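TqaA (Penicillium aethiopicum, PDB 5DLK) is a fungal nonribosomal peptide synthetase whose terminal condensation-like domain, the part crystallised here as a mutant, probably closes the peptide product into a macrocycle. Local coordinates at residues T73-L79 and L401-D407; G263-F269 and V435-S441; V305-T309 and L384-Q389. All coordinates share one frame. Where two conformers were deposited one is given. Residue numbers count along the deposited sequence, not the author numbering.

Interaction 1. Residues T73-L79 and L401-D407; sequences TIKGRSL and LRGSSLD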
loop_
_atom_site.group_PDB
_atom_site.type_symbol
_atom_site.label_atom_id
_atom_site.label_comp_id
_atom_site.label_asym_id
_atom_site.label_seq_id
_atom_site.Cartn_x
_atom_site.Cartn_y
_atom_site.Cartn_z
ATOM N N THR A 73 -6.083 -16.389 14.779
ATOM C CA THR A 73 -6.730 -17.497 15.479
ATOM C C THR A 73 -5.853 -17.879 16.663
ATOM O O THR A 73 -4.711 -18.301 16.489
ATOM C CB THR A 73 -6.945 -18.714 14.567
ATOM O OG1 THR A 73 -7.692 -18.323 13.410
ATOM C CG2 THR A 73 -7.717 -19.818 15.304
ATOM N N ILE A 74 -6.403 -17.723 17.865
ATOM C CA ILE A 74 -5.653 -17.882 19.106
ATOM C C ILE A 74 -6.175 -19.105 19.865
ATOM O O ILE A 74 -7.358 -19.172 20.173
ATOM C CB ILE A 74 -5.779 -16.640 19.997
ATOM C CG1 ILE A 74 -5.398 -15.367 19.219
ATOM C CG2 ILE A 74 -4.908 -16.778 21.239
ATOM C CD1 ILE A 74 -5.689 -14.081 19.969
ATOM N N LYS A 75 -5.298 -20.065 20.149
ATOM C CA LYS A 75 -5.707 -21.292 20.841
ATOM C C LYS A 75 -4.852 -21.561 22.068
ATOM O O LYS A 75 -3.627 -21.475 22.008
ATOM C CB LYS A 75 -5.640 -22.493 19.902
ATOM C CG LYS A 75 -6.727 -22.517 18.859
ATOM C CD LYS A 75 -6.516 -23.647 17.871
ATOM C CE LYS A 75 -7.603 -23.635 16.819
ATOM N NZ LYS A 75 -7.284 -24.544 15.679
ATOM N N GLY A 76 -5.504 -21.893 23.180
ATOM C CA GLY A 76 -4.792 -22.244 24.396
ATOM C C GLY A 76 -5.526 -21.807 25.643
ATOM O O GLY A 76 -6.560 -21.146 25.565
ATOM N N ARG A 77 -4.986 -22.162 26.802
ATOM C CA ARG A 77 -5.646 -21.847 28.063
ATOM C C ARG A 77 -5.120 -20.551 28.679
ATOM O O ARG A 77 -5.679 -20.050 29.654
ATOM C CB ARG A 77 -5.480 -23.008 29.052
ATOM C CG ARG A 77 -5.413 -24.381 28.392
ATOM C CD ARG A 77 -5.073 -25.474 29.397
ATOM N NE ARG A 77 -4.022 -26.360 28.896
ATOM C CZ ARG A 77 -4.243 -27.500 28.246
ATOM N NH1 ARG A 77 -5.485 -27.910 28.019
ATOM N NH2 ARG A 77 -3.219 -28.236 27.826
ATOM N N SER A 78 -4.060 -19.998 28.099
ATOM C CA SER A 78 -3.393 -18.832 28.679
ATOM C C SER A 78 -4.002 -17.492 28.275
ATOM O O SER A 78 -3.618 -16.452 28.805
ATOM C CB SER A 78 -1.907 -18.827 28.296
ATOM O OG SER A 78 -1.267 -20.030 28.676
ATOM N N LEU A 79 -4.939 -17.508 27.336
ATOM C CA LEU A 79 -5.446 -16.256 26.781
ATOM C C LEU A 79 -6.165 -15.417 27.824
ATOM O O LEU A 79 -7.013 -15.911 28.560
ATOM C CB LEU A 79 -6.385 -16.526 25.601
ATOM C CG LEU A 79 -6.893 -15.256 24.908
ATOM C CD1 LEU A 79 -5.719 -14.418 24.375
ATOM C CD2 LEU A 79 -7.882 -15.582 23.791
ATOM N N LEU A 401 1.930 -13.480 21.206
ATOM C CA LEU A 401 1.317 -13.281 22.521
ATOM C C LEU A 401 1.933 -14.235 23.555
ATOM O O LEU A 401 2.097 -15.425 23.287
ATOM C CB LEU A 401 -0.202 -13.484 22.448
ATOM C CG LEU A 401 -0.955 -12.630 21.421
ATOM C CD1 LEU A 401 -2.471 -12.777 21.572
ATOM C CD2 LEU A 401 -0.530 -11.171 21.527
ATOM N N ARG A 402 2.274 -13.701 24.726
ATOM C CA ARG A 402 2.909 -14.485 25.789
ATOM C C ARG A 402 1.889 -15.381 26.500
ATOM O O ARG A 402 0.770 -14.956 26.779
ATOM C CB ARG A 402 3.597 -13.549 26.793
ATOM C CG ARG A 402 4.575 -14.201 27.778
ATOM C CD ARG A 402 5.112 -15.541 27.272
ATOM N NE ARG A 402 5.559 -16.406 28.363
ATOM C CZ ARG A 402 5.828 -17.705 28.236
ATOM N NH1 ARG A 402 5.685 -18.311 27.062
ATOM N NH2 ARG A 402 6.228 -18.403 29.291
ATOM N N GLY A 403 2.288 -16.619 26.778
ATOM C CA GLY A 403 1.458 -17.569 27.498
ATOM C C GLY A 403 2.025 -18.975 27.395
ATOM O O GLY A 403 2.644 -19.316 26.390
ATOM N N SER A 404 1.814 -19.792 28.425
ATOM C CA SER A 404 2.354 -21.154 28.454
ATOM C C SER A 404 1.779 -22.003 27.327
ATOM O O SER A 404 2.515 -22.652 26.581
ATOM C CB SER A 404 2.077 -21.821 29.808
ATOM O OG SER A 404 0.799 -21.458 30.308
ATOM N N SER A 405 0.458 -22.004 27.207
ATOM C CA SER A 405 -0.183 -22.644 26.069
ATOM C C SER A 405 -0.906 -21.562 25.286
ATOM O O SER A 405 -1.996 -21.130 25.669
ATOM C CB SER A 405 -1.145 -23.762 26.508
ATOM O OG SER A 405 -2.366 -23.255 27.024
ATOM N N LEU A 406 -0.268 -21.100 24.215
ATOM C CA LEU A 406 -0.840 -20.071 23.350
ATOM C C LEU A 406 -0.307 -20.183 21.931
ATOM O O LEU A 406 0.844 -19.839 21.666
ATOM C CB LEU A 406 -0.547 -18.677 23.897
ATOM C CG LEU A 406 -1.750 -17.958 24.496
ATOM C CD1 LEU A 406 -1.547 -16.451 24.516
ATOM C CD2 LEU A 406 -3.005 -18.329 23.734
ATOM N N ASP A 407 -1.150 -20.672 21.030
ATOM C CA ASP A 407 -0.804 -20.796 19.617
ATOM C C ASP A 407 -1.562 -19.727 18.841
ATOM O O ASP A 407 -2.774 -19.581 18.998
ATOM C CB ASP A 407 -1.145 -22.194 19.093
ATOM C CG ASP A 407 -0.834 -22.361 17.610
ATOM O OD1 ASP A 407 0.365 -22.442 17.256
ATOM O OD2 ASP A 407 -1.787 -22.431 16.799
HETATM O O HOH W 1 -4.271 -21.034 16.417
HETATM O O HOH W 2 -1.629 -14.614 27.840
#

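Interaction 2. Residues G263-F269 and V435-S441; sequences GQTLWTF and VQVCANS. With EDO (1,2-ethanediol), chain F; EDO (1,2-ethanediol), chain E.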
loop_
_atom_site.group_PDB
_atom_site.type_symbol
_atom_site.label_atom_id
_atom_site.label_comp_id
_atom_site.label_asym_id
_atom_site.label_seq_id
_atom_site.Cartn_x
_atom_site.Cartn_y
_atom_site.Cartn_z
ATOM N N GLY A 263 -17.477 -5.565 -15.790
ATOM C CA GLY A 263 -16.460 -6.603 -15.675
ATOM C C GLY A 263 -16.047 -6.861 -14.238
ATOM O O GLY A 263 -16.596 -6.260 -13.308
ATOM N N GLN A 264 -15.077 -7.751 -14.036
ATOM C CA GLN A 264 -14.654 -8.058 -12.675
ATOM C C GLN A 264 -13.143 -8.017 -12.496
ATOM O O GLN A 264 -12.378 -8.123 -13.461
ATOM C CB GLN A 264 -15.175 -9.425 -12.250
ATOM C CG GLN A 264 -14.532 -10.585 -12.976
ATOM C CD GLN A 264 -15.072 -11.928 -12.490
ATOM O OE1 GLN A 264 -15.860 -11.985 -11.539
ATOM N NE2 GLN A 264 -14.656 -13.009 -13.145
ATOM N N THR A 265 -12.738 -7.848 -11.248
ATOM C CA THR A 265 -11.329 -7.851 -10.890
ATOM C C THR A 265 -10.804 -9.257 -11.113
ATOM O O THR A 265 -11.383 -10.220 -10.596
ATOM C CB THR A 265 -11.133 -7.443 -9.433
ATOM O OG1 THR A 265 -11.589 -6.097 -9.250
ATOM C CG2 THR A 265 -9.661 -7.559 -9.016
ATOM N N LEU A 266 -9.752 -9.383 -11.916
ATOM C CA LEU A 266 -9.097 -10.672 -12.114
ATOM C C LEU A 266 -7.678 -10.645 -11.573
ATOM O O LEU A 266 -6.916 -9.709 -11.867
ATOM C CB LEU A 266 -9.038 -11.060 -13.597
ATOM C CG LEU A 266 -10.319 -11.230 -14.396
ATOM C CD1 LEU A 266 -9.956 -11.726 -15.800
ATOM C CD2 LEU A 266 -11.196 -12.228 -13.690
ATOM N N TRP A 267 -7.327 -11.675 -10.804
ATOM C CA TRP A 267 -5.942 -11.926 -10.420
ATOM C C TRP A 267 -5.385 -13.092 -11.226
ATOM O O TRP A 267 -6.021 -14.152 -11.339
ATOM C CB TRP A 267 -5.815 -12.257 -8.932
ATOM C CG TRP A 267 -5.975 -11.115 -8.007
ATOM C CD1 TRP A 267 -7.144 -10.603 -7.526
ATOM C CD2 TRP A 267 -4.922 -10.345 -7.417
ATOM N NE1 TRP A 267 -6.880 -9.555 -6.669
ATOM C CE2 TRP A 267 -5.527 -9.376 -6.584
ATOM C CE3 TRP A 267 -3.526 -10.378 -7.513
ATOM C CZ2 TRP A 267 -4.782 -8.448 -5.851
ATOM C CZ3 TRP A 267 -2.786 -9.453 -6.790
ATOM C CH2 TRP A 267 -3.417 -8.503 -5.960
ATOM N N THR A 268 -4.183 -12.921 -11.756
ATOM C CA THR A 268 -3.562 -13.968 -12.563
ATOM C C THR A 268 -2.131 -14.182 -12.075
ATOM O O THR A 268 -1.396 -13.220 -11.853
ATOM C CB THR A 268 -3.599 -13.607 -14.060
ATOM O OG1 THR A 268 -4.967 -13.383 -14.450
ATOM C CG2 THR A 268 -2.986 -14.725 -14.916
ATOM N N PHE A 269 -1.747 -15.441 -11.866
ATOM C CA PHE A 269 -0.475 -15.733 -11.194
ATOM C C PHE A 269 0.423 -16.588 -12.061
ATOM O O PHE A 269 -0.054 -17.482 -12.755
ATOM C CB PHE A 269 -0.720 -16.467 -9.859
ATOM C CG PHE A 269 -1.674 -15.765 -8.933
ATOM C CD1 PHE A 269 -1.221 -14.781 -8.072
ATOM C CD2 PHE A 269 -3.023 -16.099 -8.905
ATOM C CE1 PHE A 269 -2.097 -14.127 -7.203
ATOM C CE2 PHE A 269 -3.897 -15.449 -8.042
ATOM C CZ PHE A 269 -3.426 -14.464 -7.191
ATOM N N VAL A 435 4.796 -13.844 -10.090
ATOM C CA VAL A 435 4.352 -12.687 -10.845
ATOM C C VAL A 435 2.828 -12.686 -10.809
ATOM O O VAL A 435 2.186 -13.671 -11.181
ATOM C CB VAL A 435 4.898 -12.720 -12.300
ATOM C CG1 VAL A 435 4.341 -11.572 -13.139
ATOM C CG2 VAL A 435 6.439 -12.742 -12.303
ATOM N N GLN A 436 2.247 -11.590 -10.333
ATOM C CA GLN A 436 0.805 -11.489 -10.199
ATOM C C GLN A 436 0.306 -10.325 -11.036
ATOM O O GLN A 436 0.824 -9.216 -10.925
ATOM C CB GLN A 436 0.418 -11.276 -8.736
ATOM C CG GLN A 436 1.144 -12.217 -7.769
ATOM C CD GLN A 436 0.900 -11.861 -6.316
ATOM O OE1 GLN A 436 0.532 -10.731 -5.997
ATOM N NE2 GLN A 436 1.094 -12.831 -5.424
ATOM N N VAL A 437 -0.693 -10.565 -11.869
ATOM C CA VAL A 437 -1.322 -9.481 -12.609
ATOM C C VAL A 437 -2.713 -9.255 -12.037
ATOM O O VAL A 437 -3.472 -10.222 -11.826
ATOM C CB VAL A 437 -1.416 -9.800 -14.117
ATOM C CG1 VAL A 437 -2.218 -8.718 -14.837
ATOM C CG2 VAL A 437 -0.013 -9.978 -14.723
ATOM N N CYS A 438 -3.044 -7.990 -11.776
ATOM C CA CYS A 438 -4.370 -7.647 -11.263
ATOM C C CYS A 438 -4.964 -6.511 -12.085
ATOM O O CYS A 438 -4.395 -5.408 -12.166
ATOM C CB CYS A 438 -4.301 -7.239 -9.787
ATOM S SG CYS A 438 -5.955 -6.951 -9.071
ATOM N N ALA A 439 -6.106 -6.779 -12.699
ATOM C CA ALA A 439 -6.760 -5.781 -13.530
ATOM C C ALA A 439 -8.205 -6.170 -13.747
ATOM O O ALA A 439 -8.552 -7.349 -13.722
ATOM C CB ALA A 439 -6.045 -5.643 -14.896
ATOM N N ASN A 440 -9.032 -5.175 -13.998
ATOM C CA ASN A 440 -10.414 -5.448 -14.378
ATOM C C ASN A 440 -10.485 -6.195 -15.713
ATOM O O ASN A 440 -9.714 -5.913 -16.626
ATOM C CB ASN A 440 -11.191 -4.145 -14.446
ATOM C CG ASN A 440 -12.672 -4.381 -14.607
ATOM O OD1 ASN A 440 -13.141 -4.602 -15.707
ATOM N ND2 ASN A 440 -13.402 -4.360 -13.507
ATOM N N SER A 441 -11.428 -7.133 -15.837
ATOM C CA SER A 441 -11.500 -8.000 -17.001
ATOM C C SER A 441 -11.831 -7.219 -18.267
ATOM O O SER A 441 -11.589 -7.698 -19.376
ATOM C CB SER A 441 -12.551 -9.102 -16.782
ATOM O OG SER A 441 -13.791 -8.501 -16.466
HETATM C C1 EDO F . -3.205 -12.487 -3.977
HETATM O O1 EDO F . -1.938 -11.811 -4.002
HETATM C C2 EDO F . -4.273 -11.561 -3.401
HETATM O O2 EDO F . -5.550 -11.895 -3.966
HETATM C C1 EDO E . -10.305 -8.879 -5.444
HETATM O O1 EDO E . -9.028 -8.262 -5.150
HETATM C C2 EDO E . -11.347 -8.673 -4.329
HETATM O O2 EDO E . -11.789 -7.301 -4.244
HETATM O O HOH W 3 -11.785 -3.986 -10.956
HETATM O O HOH W 4 -5.459 -10.673 -14.258
#

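Interaction 3. Residues V305-T309 and L384-Q389; sequences VFGHT and LSLIVQ. With EDO (1,2-ethanediol), chain H.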
loop_
_atom_site.group_PDB
_atom_site.type_symbol
_atom_site.label_atom_id
_atom_site.label_comp_id
_atom_site.label_asym_id
_atom_site.label_seq_id
_atom_site.Cartn_x
_atom_site.Cartn_y
_atom_site.Cartn_z
ATOM N N VAL A 305 7.828 5.037 -20.323
ATOM C CA VAL A 305 7.534 5.507 -18.977
ATOM C C VAL A 305 6.370 4.701 -18.450
ATOM O O VAL A 305 5.361 4.566 -19.137
ATOM C CB VAL A 305 7.183 7.020 -18.920
ATOM C CG1 VAL A 305 6.879 7.432 -17.468
ATOM C CG2 VAL A 305 8.356 7.856 -19.471
ATOM N N PHE A 306 6.520 4.109 -17.273
ATOM C CA PHE A 306 5.376 3.428 -16.657
ATOM C C PHE A 306 5.403 3.701 -15.152
ATOM O O PHE A 306 6.342 4.304 -14.640
ATOM C CB PHE A 306 5.382 1.911 -16.979
ATOM C CG PHE A 306 6.683 1.204 -16.662
ATOM C CD1 PHE A 306 7.755 1.235 -17.555
ATOM C CD2 PHE A 306 6.841 0.527 -15.463
ATOM C CE1 PHE A 306 8.957 0.577 -17.263
ATOM C CE2 PHE A 306 8.040 -0.127 -15.156
ATOM C CZ PHE A 306 9.102 -0.097 -16.053
ATOM N N GLY A 307 4.370 3.300 -14.435
ATOM C CA GLY A 307 4.351 3.607 -13.012
ATOM C C GLY A 307 4.995 2.509 -12.189
ATOM O O GLY A 307 5.048 1.346 -12.620
ATOM N N HIS A 308 5.537 2.870 -11.030
ATOM C CA HIS A 308 5.965 1.844 -10.084
ATOM C C HIS A 308 5.786 2.351 -8.659
ATOM O O HIS A 308 5.665 3.550 -8.421
ATOM C CB HIS A 308 7.413 1.378 -10.344
ATOM C CG HIS A 308 8.475 2.309 -9.833
ATOM N ND1 HIS A 308 9.606 1.857 -9.185
ATOM C CD2 HIS A 308 8.599 3.657 -9.906
ATOM C CE1 HIS A 308 10.374 2.886 -8.867
ATOM N NE2 HIS A 308 9.779 3.991 -9.285
ATOM N N THR A 309 5.706 1.410 -7.726
ATOM C CA THR A 309 5.502 1.710 -6.317
ATOM C C THR A 309 6.828 1.905 -5.597
ATOM O O THR A 309 7.740 1.079 -5.726
ATOM C CB THR A 309 4.720 0.581 -5.622
ATOM O OG1 THR A 309 3.521 0.333 -6.352
ATOM C CG2 THR A 309 4.393 0.982 -4.192
ATOM N N LEU A 384 -1.480 6.801 -14.087
ATOM C CA LEU A 384 -0.567 5.730 -14.512
ATOM C C LEU A 384 -1.390 4.533 -14.965
ATOM O O LEU A 384 -2.281 4.085 -14.244
ATOM C CB LEU A 384 0.377 5.329 -13.379
ATOM C CG LEU A 384 1.251 6.475 -12.894
ATOM C CD1 LEU A 384 1.904 6.128 -11.553
ATOM C CD2 LEU A 384 2.332 6.759 -13.925
ATOM N N SER A 385 -1.096 4.002 -16.145
ATOM C CA SER A 385 -1.940 2.947 -16.695
ATOM C C SER A 385 -1.390 1.558 -16.381
ATOM O O SER A 385 -2.106 0.555 -16.500
ATOM C CB SER A 385 -2.089 3.127 -18.204
ATOM O OG SER A 385 -0.821 3.111 -18.822
ATOM N N LEU A 386 -0.109 1.512 -16.023
ATOM C CA LEU A 386 0.570 0.289 -15.608
ATOM C C LEU A 386 1.409 0.594 -14.390
ATOM O O LEU A 386 2.177 1.560 -14.383
ATOM C CB LEU A 386 1.460 -0.266 -16.732
ATOM C CG LEU A 386 2.273 -1.492 -16.325
ATOM C CD1 LEU A 386 1.359 -2.705 -16.174
ATOM C CD2 LEU A 386 3.373 -1.769 -17.364
ATOM N N ILE A 387 1.245 -0.195 -13.332
ATOM C CA ILE A 387 2.020 0.023 -12.126
ATOM C C ILE A 387 2.684 -1.277 -11.701
ATOM O O ILE A 387 2.014 -2.286 -11.490
ATOM C CB ILE A 387 1.156 0.548 -10.964
ATOM C CG1 ILE A 387 0.385 1.796 -11.409
ATOM C CG2 ILE A 387 2.037 0.804 -9.711
ATOM C CD1 ILE A 387 -0.493 2.415 -10.327
ATOM N N VAL A 388 4.004 -1.234 -11.569
ATOM C CA VAL A 388 4.780 -2.391 -11.150
ATOM C C VAL A 388 5.176 -2.239 -9.688
ATOM O O VAL A 388 5.781 -1.231 -9.284
ATOM C CB VAL A 388 6.020 -2.559 -12.001
ATOM C CG1 VAL A 388 6.880 -3.708 -11.480
ATOM C CG2 VAL A 388 5.599 -2.776 -13.464
ATOM N N GLN A 389 4.816 -3.238 -8.889
ATOM C CA GLN A 389 5.076 -3.197 -7.449
ATOM C C GLN A 389 5.802 -4.469 -7.017
ATOM O O GLN A 389 5.186 -5.542 -6.942
ATOM C CB GLN A 389 3.775 -3.057 -6.662
ATOM C CG GLN A 389 3.992 -2.923 -5.142
ATOM C CD GLN A 389 2.751 -2.422 -4.425
ATOM O OE1 GLN A 389 2.059 -1.507 -4.902
ATOM N NE2 GLN A 389 2.470 -2.999 -3.260
HETATM C C1 EDO H . -2.544 5.991 -10.537
HETATM O O1 EDO H . -2.534 7.074 -11.466
HETATM C C2 EDO H . -1.529 6.280 -9.436
HETATM O O2 EDO H . -1.870 7.470 -8.708
#

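Interaction 1. Residues T73-L79 and L401-D407
This is a surface contact at the end of an antiparallel strand pair, where the loop leading into strand 407-415 meets strand 67-75 and the turn that follows it. Strand 407-415 is an edge strand of a mixed five-stranded sheet of the condensation-type domain, and the contact lies away from the phosphopantetheine site. K75 and D407 form a hydrogen-bonded pair: K75 N donates to D407 O at 2.8 Å, and D407 N returns to K75 O at 2.8 Å. Water 1 bridges T73 O and D407 OD2 at 2.8 and 2.9 Å.

Beyond this pair both chains leave the strand, and S78, S404 and S405 carry the contact. R77 N donates to S405 OG (2.8 Å), S78 N makes a weak bond to S405 O (3.4 Å), and the hydroxyls S78 OG and S404 OG share a hydrogen bond of 3.0 Å. At G76 the backbone angles alone call for glycine, and a CB would also clash with S405 O; at G403 a CB would run into S78 CB. Water 2 joins S78 O to R402 O.

On the inner side, I74 CG2 packs on L406 CD2 (3.5 Å) and I74 CD1 on L401 CD1 (3.8 Å). L84 of helix 81-94 touches I74, L79 and L401, and Y197 of helix 186-197 touches L79 and L401.

The chemistry is thus divided between a small leucine and isoleucine patch facing the helices and a solvent-side network of backbone, serine and water bonds, which prolongs the pairing past the end of the regular sheet.

Interaction 2. Residues G263-F269 and V435-S441
G263 CA lies 3.4 Å from S441 OG. The backbone of Q264 bonds this serine twice: Q264 N to S441 OG (2.8 Å) and S441 N to Q264 O (2.7 Å). T265 OG1, also bonded to D417, shares water 3 with N440 ND2, while N440 OD1 accepts from R442 N. L266 and A439 pair through L266 N to A439 O (3.0 Å) and A439 N to L266 O (3.2 Å). W267 then lays its indole over C438, with C438 SG 3.5 Å from W267 CE2, a sulfur-aromatic contact joined by CH-pi from C438 CB; F425 also meets this ring, and W267 NE1 donates to O1 of an ethanediol, probably from the crystallisation liquor. T268 bonds V437 in both directions and turns, like V437, to helix 446-465. The F269 ring edge touches Q436 (F269 CD1 to Q436 CG, 3.5 Å). This antiparallel ladder, aromatic on one face and helix-covered on the other, forms one edge of the six-stranded mixed sheet in this condensation-type fold, with 265-272 outermost.

Interaction 3. Residues V305-T309 and L384-Q389
Three backbone hydrogen bonds and one between side chains hold these strands together. G307 N donates to L386 O (2.8 Å) and G307 O accepts from V388 N (3.0 Å), so G307 is bound to the residues on either side of I387, as expected for parallel strands; T309 N continues the ladder to V388 O (3.1 Å). At the C-terminal end T309 OG1 donates to Q389 OE1 at 2.8 Å, while Q389 NE2 is taken up by Q391. The axes of the short strands 305-309 and 386-389 lie at 38° to each other.

G307 is where the strands come closest, with its CA 4.4 Å from that of I387. A CB there would clash with L384 CD1, which already lies 3.8 Å from G307 CA, and would crowd I387 CG1 and L386 O. On the side of H308 and V388, the F306 ring reaches V388 (F306 CE2 to V388 CG2, 4.0 Å) and F306 CB meets L386 CD2 at 4.2 Å; helix 283-299 lies over this layer through V287, K288, T291 and L295. H308 ND1 is hydrogen-bonded to K288. I387 touches W423 of strand 422-428.

This is a buried parallel pair inside the six-stranded sheet, next to edge strand 329-336 and close to the phosphopantetheine site: the side chain of H308 is about 4 Å from that of Y357, and that of T309 about 7 Å from that of N311, both residues that bind the cofactor arm in this protein, although it is not bound in this model.

Overall arrangement
From the N terminus, the chain first passes 73-79, the early half of interaction 1, in the five-stranded sheet. It then enters the six-stranded sheet at 263-269, and runs on through 305-309 until 384-389 closes the shortest loop, interaction 3. Next, 401-407 returns to the five-stranded sheet and closes interaction 1, and 435-441 comes back to the six-stranded sheet to close interaction 2. Interaction 3 is therefore nested within both of the others, whereas interactions 1 and 2 cross. Interactions 2 and 3 share one sheet, their centres about 15 Å apart; interaction 1, centred about 38 and 43 Å from them, ties late sequence back to the five-stranded sheet.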